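Local coordinates for protein polymerase cofactor (Reston ebolavirus, PDB 4LG2) that coats the backbone of double-stranded RNA through its RNA-binding domain, thereby antagonising the interferon response, and probably serves as a cofactor of the viral polymerase, at residues A[97-102]-A[124-129]. Numbering follows the deposited sequence.
Sequences PPPIIH and PKIDRG. With nucleotides of chain F.
The guanidinium of Arg128 reaches two consecutive phosphates of RNA chain F. Arg128 NH1 lies 2.7 Å from OP2 of A11 of chain F, which approaches obliquely. Arg128 NH2 makes a weak hydrogen bond to OP2 of U10 of chain F, 3.2 Å long and bent to 124°. The phosphorus of U10 of chain F lies in the guanidinium plane, at its edge. The arginine chain bends at chi3 (34°) and points to the RNA, away from Pro97-Pro99.

In the VP35 RNA-binding domain the contact joins two approaches to one mixed four-stranded sheet. Residues 97-99 lead into the outermost strand 100-103, and residues 124-129 lead into strand 130-136, which runs parallel beside it. Pro99 and Ile101 share backbone hydrogen bonds with Leu133, which tie the two strands together.

Between the two segments the meeting is mainly apolar. Pro98 is buried, with its ring between Pro124 and Ile126. The carbonyl O of Pro124 approaches this ring, 3.5 Å from Pro98 CG. On the other flank Pro98 CG lies 3.9 Å from Ile126 CG1. With chi1 at -62°, Ile126 turns CG1 to the side of its own N, and this branch runs alongside the Pro98 backbone. Ile126 CG1 comes within 3.7 Å of Pro98 CA. Its CD1 continues toward the Pro97 carbonyl oxygen and CD of Pro99. Ile126 also touches Ile55 of helix 44-58, so the contact sits where the sheet meets the helices. The rings of Pro98 and Pro124 both touch Trp130.

Residues 126-128 form a short 3-10 turn, which carries Arg128. Arg128 N donates to Lys125 O, and Gly129 N donates to Ile126 O at 3.0 Å.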
# COMPACT_ATOMS: atom_id res chain seq x y z
N PRO A 97 12.97 9.46 4.77
CA PRO A 97 12.66 8.18 5.40
C PRO A 97 11.26 7.75 5.00
O PRO A 97 10.48 8.60 4.55
CB PRO A 97 12.69 8.50 6.91
CG PRO A 97 13.29 9.88 7.01
CD PRO A 97 12.94 10.57 5.74
N PRO A 98 10.96 6.46 5.13
CA PRO A 98 9.57 6.04 4.94
C PRO A 98 8.70 6.85 5.90
O PRO A 98 9.06 6.95 7.06
CB PRO A 98 9.59 4.58 5.36
CG PRO A 98 11.01 4.13 5.14
CD PRO A 98 11.85 5.33 5.43
N PRO A 99 7.61 7.46 5.41
CA PRO A 99 6.79 8.29 6.29
C PRO A 99 6.14 7.48 7.41
O PRO A 99 5.86 6.30 7.24
CB PRO A 99 5.73 8.88 5.35
CG PRO A 99 5.66 7.94 4.20
CD PRO A 99 7.06 7.41 4.03
N ILE A 100 5.93 8.11 8.56
CA ILE A 100 5.20 7.47 9.64
C ILE A 100 3.74 7.90 9.51
O ILE A 100 3.44 9.08 9.37
CB ILE A 100 5.77 7.85 11.01
CG1 ILE A 100 7.14 7.19 11.20
CG2 ILE A 100 4.83 7.40 12.13
CD1 ILE A 100 8.04 7.87 12.22
N ILE A 101 2.84 6.92 9.49
CA ILE A 101 1.42 7.21 9.37
C ILE A 101 0.75 6.75 10.65
O ILE A 101 0.72 5.56 10.94
CB ILE A 101 0.83 6.47 8.18
CG1 ILE A 101 1.59 6.86 6.90
CG2 ILE A 101 -0.66 6.71 8.07
CD1 ILE A 101 1.40 5.90 5.74
N HIS A 102 0.18 7.69 11.39
CA HIS A 102 -0.43 7.33 12.65
C HIS A 102 -1.85 6.86 12.42
O HIS A 102 -2.64 7.54 11.77
CB HIS A 102 -0.40 8.51 13.62
CG HIS A 102 0.98 8.87 14.08
ND1 HIS A 102 1.58 8.28 15.18
CD2 HIS A 102 1.89 9.75 13.60
CE1 HIS A 102 2.79 8.78 15.34
NE2 HIS A 102 3.00 9.68 14.40
N PRO A 124 15.17 1.81 7.95
CA PRO A 124 14.48 1.33 6.77
C PRO A 124 14.49 2.38 5.67
O PRO A 124 14.35 3.56 5.95
CB PRO A 124 13.05 1.10 7.27
CG PRO A 124 12.91 2.02 8.45
CD PRO A 124 14.25 2.07 9.08
N LYS A 125 14.70 1.94 4.43
CA LYS A 125 14.72 2.87 3.31
C LYS A 125 13.66 2.58 2.27
O LYS A 125 13.31 1.43 2.03
CB LYS A 125 16.10 2.92 2.67
CG LYS A 125 17.10 3.57 3.57
CD LYS A 125 18.43 3.68 2.89
CE LYS A 125 19.14 2.32 2.84
NZ LYS A 125 19.41 1.73 4.21
N ILE A 126 13.12 3.65 1.70
CA ILE A 126 12.08 3.53 0.70
C ILE A 126 12.65 2.82 -0.52
O ILE A 126 12.00 1.96 -1.08
CB ILE A 126 11.53 4.91 0.29
CG1 ILE A 126 10.90 5.61 1.48
CG2 ILE A 126 10.55 4.77 -0.87
CD1 ILE A 126 10.32 6.96 1.15
N ASP A 127 13.89 3.12 -0.88
CA ASP A 127 14.46 2.50 -2.08
C ASP A 127 14.87 1.05 -1.82
O ASP A 127 15.40 0.39 -2.70
CB ASP A 127 15.64 3.30 -2.64
CG ASP A 127 16.80 3.41 -1.68
OD1 ASP A 127 16.65 3.05 -0.50
OD2 ASP A 127 17.88 3.87 -2.11
N ARG A 128 14.62 0.56 -0.61
CA ARG A 128 14.86 -0.86 -0.35
C ARG A 128 13.58 -1.61 -0.09
O ARG A 128 13.61 -2.79 0.30
CB ARG A 128 15.84 -1.05 0.79
CG ARG A 128 17.21 -0.54 0.43
CD ARG A 128 18.27 -1.04 1.40
NE ARG A 128 18.00 -2.38 1.92
CZ ARG A 128 18.72 -3.46 1.60
NH1 ARG A 128 19.74 -3.36 0.75
NH2 ARG A 128 18.40 -4.64 2.13
N GLY A 129 12.46 -0.94 -0.31
CA GLY A 129 11.18 -1.61 -0.27
C GLY A 129 10.28 -1.20 0.86
O GLY A 129 9.15 -1.67 0.93
P A F 11 20.89 -5.07 -2.36
OP1 A F 11 21.86 -3.97 -2.51
OP2 A F 11 19.74 -4.97 -1.45
O5' A F 11 20.35 -5.35 -3.82
C5' A F 11 21.27 -5.47 -4.89
C4' A F 11 20.59 -5.84 -6.16
O4' A F 11 19.91 -7.12 -6.02
C3' A F 11 19.49 -4.91 -6.60
O3' A F 11 19.99 -3.71 -7.16
C2' A F 11 18.69 -5.79 -7.55
O2' A F 11 19.39 -5.95 -8.78
C1' A F 11 18.75 -7.12 -6.82
N9 A F 11 17.58 -7.28 -5.93
C8 A F 11 17.51 -7.09 -4.56
N7 A F 11 16.33 -7.32 -4.05
C5 A F 11 15.56 -7.68 -5.14
C6 A F 11 14.20 -8.05 -5.30
N6 A F 11 13.32 -8.13 -4.30
N1 A F 11 13.76 -8.34 -6.56
C2 A F 11 14.63 -8.28 -7.57
N3 A F 11 15.91 -7.95 -7.55
C4 A F 11 16.32 -7.66 -6.31
P U F 10 19.83 -7.90 2.56
OP1 U F 10 20.71 -6.82 3.04
OP2 U F 10 18.35 -7.80 2.67
O5' U F 10 20.17 -8.11 1.02
C5' U F 10 21.50 -8.28 0.58
C4' U F 10 21.55 -8.61 -0.89
O4' U F 10 20.86 -9.85 -1.17
C3' U F 10 20.88 -7.61 -1.81
O3' U F 10 21.64 -6.44 -2.00
C2' U F 10 20.64 -8.44 -3.07
O2' U F 10 21.83 -8.56 -3.83
C1' U F 10 20.31 -9.81 -2.47
N1 U F 10 18.85 -10.02 -2.40
C2 U F 10 18.23 -10.33 -3.60
O2 U F 10 18.82 -10.46 -4.65
N3 U F 10 16.87 -10.49 -3.52
C4 U F 10 16.08 -10.38 -2.40
O4 U F 10 14.88 -10.57 -2.53
C5 U F 10 16.78 -10.04 -1.20
C6 U F 10 18.12 -9.87 -1.24